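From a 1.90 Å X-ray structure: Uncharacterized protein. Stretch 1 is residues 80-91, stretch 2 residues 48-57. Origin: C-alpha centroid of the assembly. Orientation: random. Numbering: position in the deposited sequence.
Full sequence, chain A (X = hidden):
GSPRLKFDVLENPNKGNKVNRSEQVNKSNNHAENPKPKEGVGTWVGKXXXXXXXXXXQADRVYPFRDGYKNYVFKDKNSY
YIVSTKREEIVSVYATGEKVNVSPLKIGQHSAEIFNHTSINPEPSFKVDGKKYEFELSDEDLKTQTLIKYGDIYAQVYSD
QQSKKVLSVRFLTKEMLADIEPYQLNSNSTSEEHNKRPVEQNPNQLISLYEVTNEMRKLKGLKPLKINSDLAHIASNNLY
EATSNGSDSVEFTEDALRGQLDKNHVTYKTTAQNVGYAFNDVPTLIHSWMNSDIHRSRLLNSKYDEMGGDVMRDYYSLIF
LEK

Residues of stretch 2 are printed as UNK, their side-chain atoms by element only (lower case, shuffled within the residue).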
# COMPACT_ATOMS: atom_id res chain seq x y z
N TYR A 80 1.63 -8.84 -9.44
CA TYR A 80 1.48 -8.85 -7.99
C TYR A 80 0.09 -8.35 -7.65
O TYR A 80 -0.25 -7.23 -8.04
CB TYR A 80 2.56 -7.98 -7.35
CG TYR A 80 2.49 -8.01 -5.84
CD1 TYR A 80 3.06 -9.06 -5.11
CD2 TYR A 80 1.78 -7.04 -5.13
CE1 TYR A 80 2.94 -9.13 -3.73
CE2 TYR A 80 1.67 -7.10 -3.74
CZ TYR A 80 2.24 -8.14 -3.04
OH TYR A 80 2.15 -8.17 -1.67
N TYR A 81 -0.71 -9.17 -6.95
CA TYR A 81 -2.07 -8.80 -6.56
C TYR A 81 -2.34 -9.03 -5.09
O TYR A 81 -2.03 -10.12 -4.59
CB TYR A 81 -3.10 -9.64 -7.35
CG TYR A 81 -2.90 -9.68 -8.84
CD1 TYR A 81 -3.34 -8.64 -9.65
CD2 TYR A 81 -2.33 -10.79 -9.46
CE1 TYR A 81 -3.21 -8.70 -11.04
CE2 TYR A 81 -2.21 -10.86 -10.84
CZ TYR A 81 -2.65 -9.81 -11.63
OH TYR A 81 -2.56 -9.87 -13.00
N ILE A 82 -2.92 -8.04 -4.40
CA ILE A 82 -3.45 -8.20 -3.04
C ILE A 82 -4.95 -8.08 -3.23
O ILE A 82 -5.44 -6.99 -3.55
CB ILE A 82 -2.92 -7.23 -1.96
CG1 ILE A 82 -1.38 -7.30 -1.84
CG2 ILE A 82 -3.60 -7.57 -0.59
CD1 ILE A 82 -0.76 -6.15 -1.00
N VAL A 83 -5.66 -9.20 -3.09
CA VAL A 83 -7.11 -9.27 -3.31
C VAL A 83 -7.81 -9.36 -1.96
O VAL A 83 -7.58 -10.34 -1.26
CB VAL A 83 -7.43 -10.49 -4.21
CG1 VAL A 83 -8.93 -10.60 -4.47
CG2 VAL A 83 -6.64 -10.43 -5.53
N SER A 84 -8.66 -8.39 -1.62
CA SER A 84 -9.42 -8.42 -0.36
C SER A 84 -10.82 -8.92 -0.61
O SER A 84 -11.43 -8.52 -1.60
CB SER A 84 -9.49 -7.04 0.29
OG SER A 84 -8.21 -6.43 0.31
N THR A 85 -11.34 -9.73 0.30
CA THR A 85 -12.68 -10.29 0.18
C THR A 85 -13.46 -10.12 1.47
O THR A 85 -12.89 -9.95 2.55
CB THR A 85 -12.61 -11.79 -0.18
OG1 THR A 85 -12.16 -12.50 0.97
CG2 THR A 85 -11.69 -12.10 -1.37
N LYS A 86 -14.78 -10.16 1.35
CA LYS A 86 -15.72 -10.14 2.47
C LYS A 86 -16.81 -11.09 2.09
O LYS A 86 -17.44 -10.89 1.05
CB LYS A 86 -16.25 -8.73 2.75
CG LYS A 86 -17.12 -8.67 4.03
CD LYS A 86 -16.66 -7.56 4.96
CE LYS A 86 -17.55 -7.40 6.16
NZ LYS A 86 -17.11 -6.26 7.01
N ARG A 87 -16.97 -12.19 2.86
CA ARG A 87 -17.94 -13.26 2.60
C ARG A 87 -17.63 -13.91 1.23
O ARG A 87 -18.54 -14.18 0.46
CB ARG A 87 -19.39 -12.74 2.68
CG ARG A 87 -19.71 -12.11 4.04
CD ARG A 87 -21.17 -11.66 4.14
NE ARG A 87 -21.31 -10.39 4.86
CZ ARG A 87 -21.10 -9.18 4.33
NH1 ARG A 87 -20.71 -9.05 3.07
NH2 ARG A 87 -21.26 -8.09 5.08
N GLU A 88 -16.32 -14.08 0.93
CA GLU A 88 -15.79 -14.66 -0.30
C GLU A 88 -16.02 -13.78 -1.54
O GLU A 88 -15.59 -14.18 -2.62
CB GLU A 88 -16.36 -16.08 -0.56
CG GLU A 88 -16.20 -17.02 0.62
CD GLU A 88 -16.66 -18.45 0.38
OE1 GLU A 88 -17.20 -18.72 -0.72
OE2 GLU A 88 -16.47 -19.29 1.29
N GLU A 89 -16.59 -12.57 -1.41
CA GLU A 89 -16.78 -11.65 -2.54
C GLU A 89 -15.59 -10.74 -2.61
O GLU A 89 -15.23 -10.16 -1.60
CB GLU A 89 -18.06 -10.81 -2.37
CG GLU A 89 -18.40 -9.95 -3.58
CD GLU A 89 -19.65 -9.10 -3.43
OE1 GLU A 89 -19.81 -8.46 -2.37
OE2 GLU A 89 -20.44 -9.04 -4.40
N ILE A 90 -15.01 -10.54 -3.80
CA ILE A 90 -13.88 -9.63 -3.96
C ILE A 90 -14.37 -8.19 -3.80
O ILE A 90 -15.29 -7.78 -4.51
CB ILE A 90 -13.19 -9.85 -5.33
CG1 ILE A 90 -12.60 -11.29 -5.43
CG2 ILE A 90 -12.09 -8.78 -5.56
CD1 ILE A 90 -12.23 -11.71 -6.89
N VAL A 91 -13.78 -7.44 -2.85
CA VAL A 91 -14.15 -6.03 -2.62
C VAL A 91 -13.00 -5.08 -2.99
O VAL A 91 -13.20 -3.87 -3.02
CB VAL A 91 -14.63 -5.76 -1.18
CG1 VAL A 91 -15.90 -6.55 -0.87
CG2 VAL A 91 -13.54 -6.07 -0.15
N UNK A 48 -16.87 -13.74 -7.00
CA UNK A 48 -16.47 -14.65 -5.94
C UNK A 48 -14.99 -14.94 -6.07
O UNK A 48 -14.48 -14.99 -7.19
c UNK A 48 -17.09 -16.84 -4.79
o UNK A 48 -16.07 -17.56 -4.74
o UNK A 48 -17.95 -16.80 -3.89
c UNK A 48 -17.29 -15.95 -6.00
N UNK A 49 -14.28 -15.11 -4.94
CA UNK A 49 -12.84 -15.38 -4.94
C UNK A 49 -12.48 -16.66 -5.74
O UNK A 49 -11.39 -16.71 -6.31
c UNK A 49 -10.07 -14.23 -4.27
c UNK A 49 -10.72 -15.38 -3.49
c UNK A 49 -12.27 -15.42 -3.50
c UNK A 49 -12.79 -16.62 -2.67
N UNK A 50 -13.40 -17.63 -5.85
CA UNK A 50 -13.19 -18.87 -6.62
C UNK A 50 -12.87 -18.60 -8.11
O UNK A 50 -12.23 -19.43 -8.75
c UNK A 50 -14.42 -19.79 -6.54
c UNK A 50 -15.99 -21.16 -5.11
n UNK A 50 -18.18 -21.27 -3.94
c UNK A 50 -16.72 -20.97 -3.81
c UNK A 50 -14.63 -20.45 -5.18
N UNK A 51 -13.29 -17.43 -8.65
CA UNK A 51 -13.00 -17.04 -10.03
C UNK A 51 -11.47 -16.89 -10.23
O UNK A 51 -10.97 -17.29 -11.28
c UNK A 51 -13.28 -15.19 -11.76
c UNK A 51 -13.76 -15.74 -10.41
c UNK A 51 -15.26 -15.99 -10.44
N UNK A 52 -10.75 -16.33 -9.25
CA UNK A 52 -9.29 -16.16 -9.37
C UNK A 52 -8.56 -17.45 -9.07
O UNK A 52 -7.56 -17.75 -9.73
c UNK A 52 -8.78 -15.08 -8.43
c UNK A 52 -8.67 -12.73 -7.67
c UNK A 52 -9.42 -13.70 -8.54
c UNK A 52 -9.44 -13.19 -9.99
N UNK A 53 -9.04 -18.23 -8.08
CA UNK A 53 -8.42 -19.51 -7.76
C UNK A 53 -8.46 -20.41 -9.01
O UNK A 53 -7.48 -21.08 -9.29
c UNK A 53 -9.09 -20.14 -6.54
o UNK A 53 -8.76 -19.33 -5.41
c UNK A 53 -8.64 -21.58 -6.29
N UNK A 54 -9.55 -20.36 -9.79
CA UNK A 54 -9.65 -21.12 -11.04
C UNK A 54 -8.66 -20.61 -12.10
O UNK A 54 -8.01 -21.42 -12.76
c UNK A 54 -11.07 -21.03 -11.60
o UNK A 54 -11.98 -21.71 -10.75
N UNK A 55 -8.53 -19.29 -12.26
CA UNK A 55 -7.64 -18.68 -13.24
C UNK A 55 -6.15 -18.85 -12.89
O UNK A 55 -5.36 -19.25 -13.75
c UNK A 55 -7.41 -14.91 -14.44
c UNK A 55 -7.23 -16.44 -14.51
n UNK A 55 -8.17 -14.23 -16.71
c UNK A 55 -7.96 -17.17 -13.37
c UNK A 55 -8.55 -14.40 -15.28
N UNK A 56 -5.75 -18.53 -11.64
CA UNK A 56 -4.35 -18.54 -11.21
C UNK A 56 -3.92 -19.72 -10.35
O UNK A 56 -2.74 -19.82 -10.03
c UNK A 56 -3.95 -15.70 -12.32
c UNK A 56 -5.39 -13.78 -10.97
c UNK A 56 -4.22 -14.47 -12.93
c UNK A 56 -4.08 -17.29 -10.38
c UNK A 56 -5.12 -15.00 -10.37
c UNK A 56 -4.42 -15.98 -11.05
c UNK A 56 -4.95 -13.52 -12.25
N UNK A 57 -4.85 -20.56 -9.94
CA UNK A 57 -4.53 -21.61 -9.00
C UNK A 57 -4.61 -21.02 -7.61
O UNK A 57 -5.05 -19.89 -7.42
O HOH W 1 -19.17 -18.76 -2.54

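Position 48 carries two side-chain carbons, the second bearing two oxygens. One oxygen lies 2.9 Å from the backbone N of position 50; the other lies 3.8 Å from Glu88 CB. A short carboxylate capping the turn into a helix is Asp48, whose OD1 accepts from that N; its backbone also forms a single bridge with Glu89.

Position 49 has four carbons, forked at the first, with one arm two carbons long. Its N donates to Glu88 O at 2.8 Å, while the tip of the longer arm lies 3.8 Å from Val83 CG1 and 4.0 Å from Ile90 CG1. This is Ile49, whose long arm suits a pocket lined by Val83, Thr85 and Ile90.

Position 50 shows four carbons in a row ending in nitrogen. That nitrogen stands 4.2 Å from Glu88 OE1, too far for a salt bridge, but a water joins the two groups. The residue is Lys50, whose long flexible chain brings its amine to the shared water.

Position 51 has one carbon carrying two more and makes no contact with stretch 1. It is Val51, on which this contact places little demand; its N bonds to Asp48 O in the first turn.

Position 52 has four carbons forked at the second. One terminal carbon lies 3.7 Å from Val83 CG2 and 3.8 Å from Ile90 CD1. This is Leu52: one methyl, CD1, packs against both Val83 and Ile90 on the face of the hairpin that meets the helix.

Position 53 has one carbon bearing an oxygen and a carbon, out of reach of stretch 1; it is Thr53, again little constrained by this contact. Position 54, a carbon then an oxygen, also out of reach, is Ser54, whose short hydroxyl lets OG donate to Lys50 O, 3.0 Å away and one turn earlier. Position 55, four carbons in a row and a nitrogen, touching nothing on stretch 1, is Lys55, exposed as a charged chain readily can be.

Position 56 has one carbon and a six-carbon ring without oxygen. The far ring carbon lies 4.1 Å from Tyr81 CE2; the ring planes are near parallel but slid apart, barely overlapping. It is Phe56, an apolar ring suited to an aromatic neighbour.

Position 57 has no side-chain atoms. At this phi and psi together (85/-168°) a CB would be jammed against the carbonyl O of the residue before, which calls for Gly57.

The contact works in two layers. Val83 and Ile90, on neighbouring strands, offer apolar side chains to Ile49 and Leu52, and Tyr81 extends this surface to Phe56. At the hairpin turn, Glu88 O anchors the start of stretch 2 through Ile49 N. Beside it, Glu88 OE1 and Asp48 OD2, like charges 3.8 Å apart, both accept from one water, which in turn accepts from Lys50 NZ, easing their repulsion.

Stretch 2 48-57: DIKVLTSKFG
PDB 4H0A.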